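Local coordinates for protein lectin CEL-I, N-acetyl-D-galactosamine-specific C-type (Cucumaria echinata, PDB 1WMZ) that binds N-acetyl-D-galactosamine through a bound calcium ion, as a calcium-dependent lectin of a marine invertebrate, at residues T22-A27 against Q70-L75; G74-Y79 against E109-F114; G99-N104 against A121-S126. All coordinates share one frame; numbering follows the deposited sequence.

Contact 1: residues T22-A27 against Q70-L75; sequences TTWENA and QLWIGL. With NGA (2-acetamido-2-deoxy-beta-D-galactopyranose), chain E.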
loop_
_atom_site.group_PDB
_atom_site.type_symbol
_atom_site.label_atom_id
_atom_site.label_comp_id
_atom_site.label_asym_id
_atom_site.label_seq_id
_atom_site.Cartn_x
_atom_site.Cartn_y
_atom_site.Cartn_z
ATOM N N THR A 22 -23.782 -10.794 -0.090
ATOM C CA THR A 22 -23.285 -11.922 0.663
ATOM C C THR A 22 -23.580 -11.685 2.151
ATOM O O THR A 22 -24.160 -10.663 2.522
ATOM C CB THR A 22 -21.782 -12.111 0.339
ATOM O OG1 THR A 22 -21.285 -13.319 0.909
ATOM C CG2 THR A 22 -20.934 -10.959 0.937
ATOM N N THR A 23 -23.221 -12.635 2.982
ATOM C CA THR A 23 -23.376 -12.516 4.434
ATOM C C THR A 23 -22.272 -11.636 5.038
ATOM O O THR A 23 -21.225 -11.454 4.440
ATOM C CB THR A 23 -23.316 -13.895 5.075
ATOM O OG1 THR A 23 -22.039 -14.513 4.838
ATOM C CG2 THR A 23 -24.342 -14.848 4.423
ATOM N N TRP A 24 -22.502 -11.097 6.228
ATOM C CA TRP A 24 -21.442 -10.322 6.868
ATOM C C TRP A 24 -20.185 -11.150 7.057
ATOM O O TRP A 24 -19.086 -10.661 6.853
ATOM C CB TRP A 24 -21.907 -9.820 8.213
ATOM C CG TRP A 24 -20.974 -8.898 8.912
ATOM C CD1 TRP A 24 -20.961 -7.571 8.817
ATOM C CD2 TRP A 24 -19.933 -9.249 9.833
ATOM N NE1 TRP A 24 -19.990 -7.040 9.642
ATOM C CE2 TRP A 24 -19.352 -8.050 10.281
ATOM C CE3 TRP A 24 -19.460 -10.448 10.351
ATOM C CZ2 TRP A 24 -18.311 -8.016 11.228
ATOM C CZ3 TRP A 24 -18.412 -10.429 11.279
ATOM C CH2 TRP A 24 -17.847 -9.218 11.697
ATOM N N GLU A 25 -20.346 -12.393 7.472
ATOM C CA GLU A 25 -19.220 -13.260 7.797
ATOM C C GLU A 25 -18.357 -13.470 6.572
ATOM O O GLU A 25 -17.140 -13.523 6.667
ATOM C CB GLU A 25 -19.730 -14.637 8.224
ATOM C CG GLU A 25 -18.915 -15.279 9.314
ATOM C CD GLU A 25 -19.359 -14.751 10.671
ATOM O OE1 GLU A 25 -20.555 -14.942 11.018
ATOM O OE2 GLU A 25 -18.527 -14.134 11.373
ATOM N N ASN A 26 -19.003 -13.616 5.420
ATOM C CA ASN A 26 -18.255 -13.863 4.203
ATOM C C ASN A 26 -17.619 -12.592 3.651
ATOM O O ASN A 26 -16.481 -12.660 3.127
ATOM C CB ASN A 26 -19.082 -14.555 3.126
ATOM C CG ASN A 26 -18.200 -15.142 2.047
ATOM O OD1 ASN A 26 -17.307 -15.948 2.339
ATOM N ND2 ASN A 26 -18.399 -14.711 0.832
ATOM N N ALA A 27 -18.327 -11.459 3.742
ATOM C CA ALA A 27 -17.752 -10.157 3.422
ATOM C C ALA A 27 -16.526 -9.880 4.279
ATOM O O ALA A 27 -15.527 -9.349 3.758
ATOM C CB ALA A 27 -18.779 -9.027 3.545
ATOM N N GLN A 70 -28.529 -2.548 1.552
ATOM C CA GLN A 70 -27.567 -2.179 2.592
ATOM C C GLN A 70 -26.116 -2.484 2.193
ATOM O O GLN A 70 -25.862 -3.187 1.214
ATOM C CB GLN A 70 -27.910 -2.933 3.867
ATOM C CG GLN A 70 -29.259 -2.421 4.461
ATOM C CD GLN A 70 -30.492 -3.064 3.802
ATOM O OE1 GLN A 70 -30.623 -4.278 3.774
ATOM N NE2 GLN A 70 -31.390 -2.236 3.326
ATOM N N LEU A 71 -25.179 -1.991 3.023
ATOM C CA LEU A 71 -23.740 -2.135 2.820
ATOM C C LEU A 71 -23.085 -2.528 4.132
ATOM O O LEU A 71 -23.153 -1.739 5.075
ATOM C CB LEU A 71 -23.160 -0.792 2.398
ATOM C CG LEU A 71 -21.612 -0.804 2.241
ATOM C CD1 LEU A 71 -21.251 -1.508 0.907
ATOM C CD2 LEU A 71 -21.057 0.554 2.315
ATOM N N TRP A 72 -22.489 -3.713 4.199
ATOM C CA TRP A 72 -21.860 -4.204 5.424
ATOM C C TRP A 72 -20.701 -3.280 5.792
ATOM O O TRP A 72 -19.974 -2.803 4.929
ATOM C CB TRP A 72 -21.314 -5.615 5.279
ATOM C CG TRP A 72 -22.323 -6.738 5.177
ATOM C CD1 TRP A 72 -22.419 -7.676 4.167
ATOM C CD2 TRP A 72 -23.398 -7.027 6.084
ATOM N NE1 TRP A 72 -23.470 -8.528 4.406
ATOM C CE2 TRP A 72 -24.086 -8.159 5.577
ATOM C CE3 TRP A 72 -23.838 -6.464 7.287
ATOM C CZ2 TRP A 72 -25.181 -8.710 6.229
ATOM C CZ3 TRP A 72 -24.894 -6.994 7.909
ATOM C CH2 TRP A 72 -25.560 -8.132 7.407
ATOM N N ILE A 73 -20.533 -3.036 7.092
ATOM C CA ILE A 73 -19.358 -2.339 7.590
ATOM C C ILE A 73 -18.797 -3.212 8.695
ATOM O O ILE A 73 -19.449 -4.139 9.137
ATOM C CB ILE A 73 -19.704 -0.888 8.093
ATOM C CG1 ILE A 73 -20.720 -0.890 9.276
ATOM C CG2 ILE A 73 -20.257 -0.023 6.929
ATOM C CD1 ILE A 73 -20.987 0.468 9.790
ATOM N N GLY A 74 -17.592 -2.910 9.173
ATOM C CA GLY A 74 -16.925 -3.789 10.129
ATOM C C GLY A 74 -17.345 -3.688 11.593
ATOM O O GLY A 74 -16.589 -4.047 12.486
ATOM N N LEU A 75 -18.556 -3.214 11.863
ATOM C CA LEU A 75 -19.008 -3.023 13.252
ATOM C C LEU A 75 -19.815 -4.240 13.679
ATOM O O LEU A 75 -20.674 -4.690 12.935
ATOM C CB LEU A 75 -19.884 -1.787 13.352
ATOM C CG LEU A 75 -20.191 -1.274 14.764
ATOM C CD1 LEU A 75 -18.975 -0.617 15.330
ATOM C CD2 LEU A 75 -21.367 -0.275 14.739
HETATM C C1 NGA E . -35.528 -2.548 10.122
HETATM C C2 NGA E . -34.128 -3.225 10.180
HETATM C C3 NGA E . -33.929 -4.451 11.021
HETATM C C4 NGA E . -34.846 -4.539 12.200
HETATM C C5 NGA E . -36.212 -3.906 12.086
HETATM C C6 NGA E . -36.982 -3.802 13.418
HETATM C C7 NGA E . -32.830 -2.420 8.288
HETATM C C8 NGA E . -32.290 -2.782 6.930
HETATM N N2 NGA E . -33.540 -3.388 8.880
HETATM O O1 NGA E . -35.533 -1.175 9.710
HETATM O O3 NGA E . -32.578 -4.796 11.386
HETATM O O4 NGA E . -34.223 -3.664 13.148
HETATM O O5 NGA E . -36.349 -2.741 11.289
HETATM O O6 NGA E . -38.335 -3.546 13.014
HETATM O O7 NGA E . -32.618 -1.342 8.808
#
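Trp72 and Trp24 each give their indole N-H to a backbone carbonyl of the opposite segment. Trp72 NE1 donates to Thr22 O at 2.9 Å, nearly straight at 173°. The oxygen lies in the indole plane, while the donor sits above the carbonyl plane rather than on a lone pair. Trp24 NE1 donates to Ile73 O at 3.0 Å, again close to the plane of its own ring. The two bonds tie the junction of strand 13-22 and helix 24-32 to strand 71-73 in the core of the C-type lectin fold. Thr23 is the N-cap of that helix, and its OG1 accepts from Asn26 N at 3.2 Å.

The two indoles form an offset edge-to-face pair, with planes at 87°. Trp24 presents its edge and Trp72 its face. With Trp24 CG anti to the backbone N (chi1 -174°), the ring swings past Trp72 and its NE1 arrives at Ile73 O. Trp24 CB rests over the centre of the Trp72 six-membered ring as a CH-pi contact. Further out, Trp24 also stacks on Tyr76, and Trp72 packs on Tyr111. Ala27 CB meets CD1 of Trp72 at 3.9 Å.

Contact 2: residues G74-Y79 against E109-F114; sequences GLYDKY and EDYGQF. With CA (calcium ion), chain F; CA (calcium ion), chain G; CA (calcium ion), chain H; NGA (2-acetamido-2-deoxy-beta-D-galactopyranose), chain E.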
loop_
_atom_site.group_PDB
_atom_site.type_symbol
_atom_site.label_atom_id
_atom_site.label_comp_id
_atom_site.label_asym_id
_atom_site.label_seq_id
_atom_site.Cartn_x
_atom_site.Cartn_y
_atom_site.Cartn_z
ATOM N N GLY A 74 -17.592 -2.910 9.173
ATOM C CA GLY A 74 -16.925 -3.789 10.129
ATOM C C GLY A 74 -17.345 -3.688 11.593
ATOM O O GLY A 74 -16.589 -4.047 12.486
ATOM N N LEU A 75 -18.556 -3.214 11.863
ATOM C CA LEU A 75 -19.008 -3.023 13.252
ATOM C C LEU A 75 -19.815 -4.240 13.679
ATOM O O LEU A 75 -20.674 -4.690 12.935
ATOM C CB LEU A 75 -19.884 -1.787 13.352
ATOM C CG LEU A 75 -20.191 -1.274 14.764
ATOM C CD1 LEU A 75 -18.975 -0.617 15.330
ATOM C CD2 LEU A 75 -21.367 -0.275 14.739
ATOM N N TYR A 76 -19.564 -4.765 14.880
ATOM C CA TYR A 76 -20.297 -5.949 15.341
ATOM C C TYR A 76 -20.281 -6.112 16.845
ATOM O O TYR A 76 -19.417 -5.560 17.519
ATOM C CB TYR A 76 -19.823 -7.235 14.655
ATOM C CG TYR A 76 -18.480 -7.796 15.069
ATOM C CD1 TYR A 76 -17.385 -6.992 15.283
ATOM C CD2 TYR A 76 -18.322 -9.178 15.199
ATOM C CE1 TYR A 76 -16.163 -7.546 15.649
ATOM C CE2 TYR A 76 -17.129 -9.734 15.555
ATOM C CZ TYR A 76 -16.047 -8.924 15.774
ATOM O OH TYR A 76 -14.850 -9.508 16.117
ATOM N N ASP A 77 -21.293 -6.811 17.362
ATOM C CA ASP A 77 -21.417 -7.048 18.799
ATOM C C ASP A 77 -21.638 -8.555 19.088
ATOM O O ASP A 77 -22.265 -8.916 20.087
ATOM C CB ASP A 77 -22.527 -6.181 19.414
ATOM C CG ASP A 77 -23.909 -6.759 19.217
ATOM O OD1 ASP A 77 -24.152 -7.446 18.192
ATOM O OD2 ASP A 77 -24.827 -6.583 20.057
ATOM N N LYS A 78 -21.108 -9.405 18.213
ATOM C CA LYS A 78 -21.198 -10.870 18.346
ATOM C C LYS A 78 -20.603 -11.375 19.666
ATOM O O LYS A 78 -21.190 -12.250 20.320
ATOM C CB LYS A 78 -20.442 -11.558 17.198
ATOM C CG LYS A 78 -20.555 -13.083 17.172
ATOM C CD LYS A 78 -19.258 -13.691 16.684
ATOM C CE LYS A 78 -19.339 -15.214 16.527
ATOM N NZ LYS A 78 -19.640 -15.651 15.110
ATOM N N TYR A 79 -19.430 -10.850 20.018
ATOM C CA TYR A 79 -18.671 -11.341 21.168
ATOM C C TYR A 79 -19.280 -10.873 22.493
ATOM O O TYR A 79 -19.338 -11.657 23.433
ATOM C CB TYR A 79 -17.184 -10.952 21.055
ATOM C CG TYR A 79 -16.415 -11.831 20.069
ATOM C CD1 TYR A 79 -16.081 -11.371 18.797
ATOM C CD2 TYR A 79 -16.029 -13.146 20.411
ATOM C CE1 TYR A 79 -15.384 -12.186 17.886
ATOM C CE2 TYR A 79 -15.328 -13.961 19.505
ATOM C CZ TYR A 79 -15.012 -13.472 18.249
ATOM O OH TYR A 79 -14.324 -14.256 17.337
ATOM N N GLU A 109 -29.333 -9.939 15.797
ATOM C CA GLU A 109 -28.696 -8.916 15.003
ATOM C C GLU A 109 -27.420 -8.383 15.689
ATOM O O GLU A 109 -27.486 -7.626 16.678
ATOM C CB GLU A 109 -29.658 -7.767 14.666
ATOM C CG GLU A 109 -30.962 -8.213 14.011
ATOM C CD GLU A 109 -31.720 -7.080 13.420
ATOM O OE1 GLU A 109 -31.759 -5.987 14.014
ATOM O OE2 GLU A 109 -32.308 -7.254 12.295
ATOM N N ASP A 110 -26.276 -8.759 15.119
ATOM C CA ASP A 110 -24.938 -8.419 15.644
ATOM C C ASP A 110 -23.968 -7.789 14.629
ATOM O O ASP A 110 -22.792 -7.626 14.919
ATOM C CB ASP A 110 -24.259 -9.672 16.176
ATOM C CG ASP A 110 -25.173 -10.528 17.052
ATOM O OD1 ASP A 110 -25.118 -11.765 16.886
ATOM O OD2 ASP A 110 -25.967 -10.093 17.926
ATOM N N TYR A 111 -24.451 -7.449 13.451
ATOM C CA TYR A 111 -23.604 -7.074 12.319
ATOM C C TYR A 111 -24.064 -5.745 11.723
ATOM O O TYR A 111 -25.208 -5.595 11.272
ATOM C CB TYR A 111 -23.651 -8.232 11.296
ATOM C CG TYR A 111 -23.347 -9.553 11.942
ATOM C CD1 TYR A 111 -24.353 -10.510 12.185
ATOM C CD2 TYR A 111 -22.070 -9.816 12.410
ATOM C CE1 TYR A 111 -24.049 -11.724 12.810
ATOM C CE2 TYR A 111 -21.758 -10.998 13.037
ATOM C CZ TYR A 111 -22.753 -11.960 13.245
ATOM O OH TYR A 111 -22.439 -13.118 13.907
ATOM N N GLY A 112 -23.161 -4.766 11.709
ATOM C CA GLY A 112 -23.436 -3.419 11.299
ATOM C C GLY A 112 -23.464 -3.223 9.797
ATOM O O GLY A 112 -22.768 -3.889 9.074
ATOM N N GLN A 113 -24.248 -2.264 9.349
ATOM C CA GLN A 113 -24.421 -1.975 7.923
ATOM C C GLN A 113 -25.042 -0.589 7.738
ATOM O O GLN A 113 -25.820 -0.122 8.591
ATOM C CB GLN A 113 -25.305 -3.051 7.275
ATOM C CG GLN A 113 -26.739 -3.123 7.921
ATOM C CD GLN A 113 -27.764 -4.095 7.252
ATOM O OE1 GLN A 113 -28.985 -3.939 7.479
ATOM N NE2 GLN A 113 -27.295 -5.084 6.511
ATOM N N PHE A 114 -24.710 0.067 6.632
ATOM C CA PHE A 114 -25.340 1.297 6.201
ATOM C C PHE A 114 -26.668 0.913 5.527
ATOM O O PHE A 114 -26.691 -0.007 4.703
ATOM C CB PHE A 114 -24.558 1.968 5.064
ATOM C CG PHE A 114 -23.305 2.727 5.465
ATOM C CD1 PHE A 114 -22.678 3.533 4.505
ATOM C CD2 PHE A 114 -22.739 2.628 6.728
ATOM C CE1 PHE A 114 -21.514 4.250 4.808
ATOM C CE2 PHE A 114 -21.578 3.328 7.026
ATOM C CZ PHE A 114 -20.969 4.142 6.072
HETATM CA CA CA F . -26.620 -7.713 18.896
HETATM CA CA CA G . -31.723 -3.799 13.557
HETATM CA CA CA H . -25.677 -11.429 19.905
HETATM C C1 NGA E . -35.528 -2.548 10.122
HETATM C C2 NGA E . -34.128 -3.225 10.180
HETATM C C3 NGA E . -33.929 -4.451 11.021
HETATM C C4 NGA E . -34.846 -4.539 12.200
HETATM C C5 NGA E . -36.212 -3.906 12.086
HETATM C C6 NGA E . -36.982 -3.802 13.418
HETATM C C7 NGA E . -32.830 -2.420 8.288
HETATM C C8 NGA E . -32.290 -2.782 6.930
HETATM N N2 NGA E . -33.540 -3.388 8.880
HETATM O O1 NGA E . -35.533 -1.175 9.710
HETATM O O3 NGA E . -32.578 -4.796 11.386
HETATM O O4 NGA E . -34.223 -3.664 13.148
HETATM O O5 NGA E . -36.349 -2.741 11.289
HETATM O O6 NGA E . -38.335 -3.546 13.014
HETATM O O7 NGA E . -32.618 -1.342 8.808
HETATM O O HOH W 1 -23.809 -10.900 21.002
HETATM O O HOH W 2 -27.664 -5.599 18.555
#
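A calcium site holds these two segments together: the ion of chain F sits between Asp77 and the pair Glu109 and Asp110. Asp77 grips it with both carboxylate oxygens, OD2 at 2.4 Å from the calcium. Asp77 CG stands between the backbone N and the carbonyl carbon (chi1 81°), and this brings the carboxylate round to the metal. Asp77 OD2 also accepts from Gly82 N. From the other segment come Glu109 O and Asp110 OD2. Asp110 OD2 also binds the calcium of chain H at 2.4 Å, so one oxygen bridges two ions. The shared positive charge probably keeps this carboxylate ionised. Water 1 binds the chain H calcium and donates to Asp77 O and Lys78 O.

Behind the metals the backbones meet in one short antiparallel bridge of the C-type lectin domain. Gly112 N donates to Leu75 O at 2.8 Å, and Asp77 N to Asp110 O at 3.0 Å. Tyr76 and Tyr111 between them form a non-hydrogen-bonded pair. Asp110 and Tyr111 both face Asn125, a classic beta bulge. Tyr76 CB lies 4.1 Å from Tyr111 CD2. Lys78 crosses the hydroxyl end of Tyr111, its CG 3.8 Å from OH. Glu109 runs the other way, its chain extended beyond CG. Its OE1 binds the sugar-site calcium of chain G at 2.2 Å, and its OE2 lies 2.6 Å from O3 of the N-acetylgalactosamine.

Contact 3: residues G99-N104 against A121-S126; sequences GGQPDN and AWNDNS. With CA (calcium ion), chain G; CA (calcium ion), chain F; NGA (2-acetamido-2-deoxy-beta-D-galactopyranose), chain E.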
loop_
_atom_site.group_PDB
_atom_site.type_symbol
_atom_site.label_atom_id
_atom_site.label_comp_id
_atom_site.label_asym_id
_atom_site.label_seq_id
_atom_site.Cartn_x
_atom_site.Cartn_y
_atom_site.Cartn_z
ATOM N N GLY A 99 -32.597 5.969 13.580
ATOM C CA GLY A 99 -33.590 6.003 14.647
ATOM C C GLY A 99 -34.113 4.599 14.915
ATOM O O GLY A 99 -34.510 3.884 13.990
ATOM N N GLY A 100 -34.099 4.213 16.183
ATOM C CA GLY A 100 -34.592 2.907 16.626
ATOM C C GLY A 100 -33.574 1.780 16.600
ATOM O O GLY A 100 -33.900 0.616 16.935
ATOM N N GLN A 101 -32.335 2.129 16.223
ATOM C CA GLN A 101 -31.232 1.174 16.081
ATOM C C GLN A 101 -30.053 1.572 16.978
ATOM O O GLN A 101 -29.856 2.767 17.254
ATOM C CB GLN A 101 -30.758 1.166 14.608
ATOM C CG GLN A 101 -31.853 0.866 13.589
ATOM C CD GLN A 101 -32.517 -0.482 13.784
ATOM O OE1 GLN A 101 -31.979 -1.364 14.412
ATOM N NE2 GLN A 101 -33.734 -0.627 13.254
ATOM N N PRO A 102 -29.261 0.617 17.432
ATOM C CA PRO A 102 -29.416 -0.820 17.189
ATOM C C PRO A 102 -30.477 -1.412 18.123
ATOM O O PRO A 102 -30.714 -0.878 19.205
ATOM C CB PRO A 102 -28.037 -1.383 17.584
ATOM C CG PRO A 102 -27.611 -0.501 18.679
ATOM C CD PRO A 102 -28.117 0.869 18.331
ATOM N N ASP A 103 -31.096 -2.498 17.711
ATOM C CA ASP A 103 -32.238 -3.073 18.453
ATOM C C ASP A 103 -32.159 -4.574 18.686
ATOM O O ASP A 103 -33.054 -5.151 19.260
ATOM C CB ASP A 103 -33.570 -2.697 17.760
ATOM C CG ASP A 103 -33.713 -3.311 16.385
ATOM O OD1 ASP A 103 -34.829 -3.225 15.771
ATOM O OD2 ASP A 103 -32.744 -3.884 15.820
ATOM N N ASN A 104 -31.102 -5.230 18.239
ATOM C CA ASN A 104 -30.953 -6.669 18.375
ATOM C C ASN A 104 -32.242 -7.446 18.062
ATOM O O ASN A 104 -32.639 -8.340 18.794
ATOM C CB ASN A 104 -30.441 -7.009 19.794
ATOM C CG ASN A 104 -29.821 -8.373 19.885
ATOM O OD1 ASN A 104 -28.987 -8.781 19.052
ATOM N ND2 ASN A 104 -30.189 -9.101 20.921
ATOM N N ALA A 121 -27.315 5.919 7.308
ATOM C CA ALA A 121 -27.608 5.607 8.717
ATOM C C ALA A 121 -27.509 4.121 9.016
ATOM O O ALA A 121 -27.919 3.277 8.208
ATOM C CB ALA A 121 -29.017 6.102 9.090
ATOM N N TRP A 122 -26.957 3.788 10.183
ATOM C CA TRP A 122 -26.578 2.419 10.466
ATOM C C TRP A 122 -27.711 1.596 11.066
ATOM O O TRP A 122 -28.563 2.105 11.823
ATOM C CB TRP A 122 -25.424 2.346 11.443
ATOM C CG TRP A 122 -24.186 3.114 11.105
ATOM C CD1 TRP A 122 -23.875 3.774 9.941
ATOM C CD2 TRP A 122 -23.057 3.274 11.969
ATOM N NE1 TRP A 122 -22.633 4.371 10.056
ATOM C CE2 TRP A 122 -22.123 4.092 11.298
ATOM C CE3 TRP A 122 -22.781 2.868 13.287
ATOM C CZ2 TRP A 122 -20.893 4.432 11.852
ATOM C CZ3 TRP A 122 -21.556 3.226 13.842
ATOM C CH2 TRP A 122 -20.627 3.983 13.111
ATOM N N ASN A 123 -27.634 0.313 10.790
ATOM C CA ASN A 123 -28.530 -0.706 11.318
ATOM C C ASN A 123 -27.724 -1.920 11.734
ATOM O O ASN A 123 -26.720 -2.274 11.118
ATOM C CB ASN A 123 -29.529 -1.150 10.261
ATOM C CG ASN A 123 -30.363 -2.304 10.714
ATOM O OD1 ASN A 123 -31.012 -2.201 11.771
ATOM N ND2 ASN A 123 -30.386 -3.400 9.942
ATOM N N ASP A 124 -28.165 -2.597 12.785
ATOM C CA ASP A 124 -27.653 -3.924 13.059
ATOM C C ASP A 124 -28.538 -4.972 12.419
ATOM O O ASP A 124 -29.755 -4.872 12.530
ATOM C CB ASP A 124 -27.521 -4.192 14.573
ATOM C CG ASP A 124 -28.829 -4.027 15.332
ATOM O OD1 ASP A 124 -29.719 -3.284 14.855
ATOM O OD2 ASP A 124 -28.990 -4.566 16.440
ATOM N N ASN A 125 -27.948 -5.967 11.763
ATOM C CA ASN A 125 -28.682 -7.035 11.104
ATOM C C ASN A 125 -28.067 -8.435 11.419
ATOM O O ASN A 125 -27.063 -8.532 12.131
ATOM C CB ASN A 125 -28.731 -6.730 9.591
ATOM C CG ASN A 125 -30.017 -7.214 8.924
ATOM O OD1 ASN A 125 -30.527 -8.292 9.242
ATOM N ND2 ASN A 125 -30.485 -6.461 7.972
ATOM N N SER A 126 -28.693 -9.520 10.937
ATOM C CA SER A 126 -28.356 -10.891 11.341
ATOM C C SER A 126 -27.304 -11.569 10.445
ATOM O O SER A 126 -26.904 -11.025 9.414
ATOM C CB SER A 126 -29.617 -11.750 11.303
ATOM O OG SER A 126 -30.022 -11.891 9.957
HETATM CA CA CA G . -31.723 -3.799 13.557
HETATM CA CA CA F . -26.620 -7.713 18.896
HETATM C C1 NGA E . -35.528 -2.548 10.122
HETATM C C2 NGA E . -34.128 -3.225 10.180
HETATM C C3 NGA E . -33.929 -4.451 11.021
HETATM C C4 NGA E . -34.846 -4.539 12.200
HETATM C C5 NGA E . -36.212 -3.906 12.086
HETATM C C6 NGA E . -36.982 -3.802 13.418
HETATM C C7 NGA E . -32.830 -2.420 8.288
HETATM C C8 NGA E . -32.290 -2.782 6.930
HETATM N N2 NGA E . -33.540 -3.388 8.880
HETATM O O1 NGA E . -35.533 -1.175 9.710
HETATM O O3 NGA E . -32.578 -4.796 11.386
HETATM O O4 NGA E . -34.223 -3.664 13.148
HETATM O O5 NGA E . -36.349 -2.741 11.289
HETATM O O6 NGA E . -38.335 -3.546 13.014
HETATM O O7 NGA E . -32.618 -1.342 8.808
HETATM O O HOH W 2 -27.664 -5.599 18.555
#
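Gln101 reaches from the loop segment 99-104 toward strand 122-126, and its CB lies 3.7 Å from Trp122 O. The chain bends at chi2 (-60°). CG and then CD run alongside Asn123 OD1. At the tip the two amide atoms take different partners. Gln101 OE1 binds the calcium of chain G at 2.6 Å, and NE2 donates to O4 of the N-acetylgalactosamine at 3.1 Å. The amides of Gln101 and Asn123 stand almost perpendicular, with planes at 89°. Asn123 divides its atoms in the same way: OD1 goes to the metal and ND2 donates to sugar O3 at 3.0 Å. Gln113 OE1 is a second acceptor for Asn123 ND2.

Gln101, Pro102 and Asp103 form a QPD sequence, the motif linked with galactose-type specificity in C-type lectins. The peptide bond before Pro102 is cis. Asp103 gives OD2 to the same calcium at 2.5 Å, and its OD1 lies 2.7 Å from sugar O4. Asp124 adds both its backbone O and OD1, the latter 2.4 Å from the ion. Glu109 and the sugar O3 and O4 complete the eight ligands.

The Asp124 carboxylate also grips the loop backbone. Asn104 N meets the syn lone pair of OD2 at 2.9 Å. Asp103 N donates to OD1, with a weak second bond to OD2. Water 2 donates to OD2 as well and binds the neighbouring calcium of chain F, where Asn104 OD1 is another ligand.

Overall arrangement
All three contacts lie in the C-type lectin domain and reach one mixed sheet, in which strand 109-114 pairs with strands 71-73 and 122-126. Contact 1, the most central, sets helix 24-32 against that sheet. Its centre is about 8 Å from that of contact 2, and the two share Gly74 and Leu75, just where the chain turns a corner. Contacts 2 and 3 have centres about 9 Å apart and alternate along the chain. Both help bind the calcium ions of chains F and G. Contacts 1 and 3 come in series, with centres about 14 Å apart. Strands 71-73, 109-114 and 122-126 thus lead from a buried aromatic core to the calcium-borne sugar site.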